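Terminal oxygenase component of carbazole 1,9a-dioxygenase (Sphingomonas, PDB 3GKQ) probably catalyses, as the Rieske non-heme iron terminal oxygenase, the angular dioxygenation of carbazole at positions 1 and 9a. Local coordinates at residues Arg168-Asn173 against Asp333-Arg338. Numbering follows the deposited sequence.
With FE2 (Fe (II) ion), chain G.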
loop_
_atom_site.group_PDB
_atom_site.type_symbol
_atom_site.label_atom_id
_atom_site.label_comp_id
_atom_site.label_asym_id
_atom_site.label_seq_id
_atom_site.Cartn_x
_atom_site.Cartn_y
_atom_site.Cartn_z
ATOM N N ARG A 168 15.897 -12.773 12.679
ATOM C CA ARG A 168 14.531 -12.283 12.547
ATOM C C ARG A 168 14.552 -11.171 11.509
ATOM O O ARG A 168 15.577 -10.513 11.319
ATOM C CB ARG A 168 14.027 -11.713 13.881
ATOM C CG ARG A 168 14.576 -10.324 14.207
ATOM C CD ARG A 168 14.152 -9.830 15.596
ATOM N NE ARG A 168 15.020 -10.344 16.656
ATOM C CZ ARG A 168 14.900 -10.037 17.947
ATOM N NH1 ARG A 168 13.939 -9.213 18.356
ATOM N NH2 ARG A 168 15.751 -10.544 18.831
ATOM N N VAL A 169 13.431 -10.960 10.834
ATOM C CA VAL A 169 13.369 -9.898 9.848
ATOM C C VAL A 169 12.936 -8.641 10.587
ATOM O O VAL A 169 12.008 -8.676 11.392
ATOM C CB VAL A 169 12.365 -10.228 8.728
ATOM C CG1 VAL A 169 12.785 -11.509 8.015
ATOM C CG2 VAL A 169 10.983 -10.395 9.310
ATOM N N VAL A 170 13.631 -7.538 10.339
ATOM C CA VAL A 170 13.306 -6.274 10.984
ATOM C C VAL A 170 12.777 -5.289 9.940
ATOM O O VAL A 170 13.333 -5.184 8.842
ATOM C CB VAL A 170 14.550 -5.681 11.678
ATOM C CG1 VAL A 170 14.225 -4.311 12.271
ATOM C CG2 VAL A 170 15.028 -6.633 12.768
ATOM N N ASP A 171 11.708 -4.574 10.287
ATOM C CA ASP A 171 11.102 -3.610 9.373
ATOM C C ASP A 171 11.851 -2.288 9.301
ATOM O O ASP A 171 11.305 -1.234 9.619
ATOM C CB ASP A 171 9.646 -3.337 9.760
ATOM C CG ASP A 171 8.784 -4.578 9.698
ATOM O OD1 ASP A 171 8.875 -5.326 8.699
ATOM O OD2 ASP A 171 8.004 -4.803 10.646
ATOM N N ALA A 172 13.107 -2.344 8.884
ATOM C CA ALA A 172 13.903 -1.137 8.749
ATOM C C ALA A 172 15.071 -1.423 7.828
ATOM O O ALA A 172 15.450 -2.582 7.627
ATOM C CB ALA A 172 14.418 -0.676 10.116
ATOM N N ASN A 173 15.625 -0.360 7.259
ATOM C CA ASN A 173 16.778 -0.474 6.386
ATOM C C ASN A 173 17.925 -1.039 7.219
ATOM O O ASN A 173 18.013 -0.772 8.424
ATOM C CB ASN A 173 17.157 0.900 5.836
ATOM C CG ASN A 173 18.359 0.843 4.926
ATOM O OD1 ASN A 173 19.482 1.105 5.346
ATOM N ND2 ASN A 173 18.127 0.476 3.669
ATOM N N ASP A 333 14.638 -4.364 22.644
ATOM C CA ASP A 333 14.512 -2.909 22.744
ATOM C C ASP A 333 15.229 -2.166 21.614
ATOM O O ASP A 333 14.887 -1.023 21.310
ATOM C CB ASP A 333 15.051 -2.406 24.091
ATOM C CG ASP A 333 14.150 -2.779 25.263
ATOM O OD1 ASP A 333 12.917 -2.630 25.147
ATOM O OD2 ASP A 333 14.676 -3.213 26.308
ATOM N N ASP A 334 16.224 -2.803 21.004
ATOM C CA ASP A 334 16.961 -2.173 19.913
ATOM C C ASP A 334 16.078 -2.068 18.657
ATOM O O ASP A 334 16.264 -1.180 17.822
ATOM C CB ASP A 334 18.248 -2.962 19.601
ATOM C CG ASP A 334 19.398 -2.642 20.572
ATOM O OD1 ASP A 334 19.691 -1.450 20.784
ATOM O OD2 ASP A 334 20.028 -3.573 21.117
ATOM N N ILE A 335 15.100 -2.961 18.542
ATOM C CA ILE A 335 14.199 -2.973 17.392
ATOM C C ILE A 335 13.375 -1.693 17.257
ATOM O O ILE A 335 13.273 -1.139 16.156
ATOM C CB ILE A 335 13.241 -4.180 17.457
ATOM C CG1 ILE A 335 14.036 -5.461 17.731
ATOM C CG2 ILE A 335 12.477 -4.313 16.147
ATOM C CD1 ILE A 335 15.157 -5.724 16.745
ATOM N N LEU A 336 12.791 -1.225 18.362
ATOM C CA LEU A 336 11.991 0.001 18.344
ATOM C C LEU A 336 12.868 1.131 17.833
ATOM O O LEU A 336 12.439 1.955 17.023
ATOM C CB LEU A 336 11.504 0.375 19.757
ATOM C CG LEU A 336 10.328 1.358 19.941
ATOM C CD1 LEU A 336 10.440 2.038 21.306
ATOM C CD2 LEU A 336 10.308 2.416 18.859
ATOM N N ALA A 337 14.100 1.177 18.327
ATOM C CA ALA A 337 15.030 2.218 17.924
ATOM C C ALA A 337 15.217 2.239 16.405
ATOM O O ALA A 337 15.180 3.300 15.783
ATOM C CB ALA A 337 16.373 2.016 18.624
ATOM N N ARG A 338 15.416 1.065 15.813
ATOM C CA ARG A 338 15.612 0.973 14.367
ATOM C C ARG A 338 14.364 1.397 13.603
ATOM O O ARG A 338 14.454 2.106 12.607
ATOM C CB ARG A 338 15.997 -0.455 13.973
ATOM C CG ARG A 338 17.271 -0.932 14.630
ATOM C CD ARG A 338 17.626 -2.341 14.187
ATOM N NE ARG A 338 18.606 -2.929 15.091
ATOM C CZ ARG A 338 18.918 -4.217 15.122
ATOM N NH1 ARG A 338 18.331 -5.069 14.287
ATOM N NH2 ARG A 338 19.792 -4.656 16.022
HETATM FE FE FE2 G . 21.523 -2.153 21.852
HETATM O O HOH W 1 23.247 -3.046 22.438
HETATM O O HOH W 2 22.554 -2.404 19.735
#
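Val170 and Ile335 meet at the centre of this helix-on-sheet contact with an arginine beside each, a worked case of aliphatic groups packed against guanidiniums one helix flank away from a metal. Ile335 CG1, anti to the carbonyl carbon and beside the backbone N, aims CD1 at the edge strand, where CD1 meets Val170 CG2 at 4.1 Å as the two side chains cross obliquely. Arg168 comes to the same isoleucine tip to tip, its NH1 3.8 Å from Ile335 CG1; a bend at chi3 (83°) turns the guanidinium that way. A salt bridge from NH1 to Asp332 offsets its charge, and NH2 hydrogen-bonds to Gln299. From the helix side Arg338, extended from CG to NE, lays one guanidinium face under Ile335 CD1, near the rim, and brings NH1 to 4.0 Å from Val170 CG2, crossing that valine at about a right angle. One turn along the helix axis, Ala172 CB rests 3.7 Å from the carbonyl O of Arg338. An inverse gamma turn centred on Asp171 carries the chain from the strand to Asn173, the N-cap of helix 174-181; the backbone N of Asn173 hydrogen-bonds to Glu342, further along helix 332-346. On the adjoining flank of that helix Asp334, one turn before Arg338, chelates Fe(II) through OD1 and OD2, each at 2.2 Å; Asn180 and Asn331 hydrogen-bond to these oxygens, and His186, His190 and two waters share the ion. The arrangement is that of the catalytic domain of Rieske oxygenases, where a helix packed on the antiparallel sheet presents the carboxylate of the facial triad of two histidines and one carboxylate.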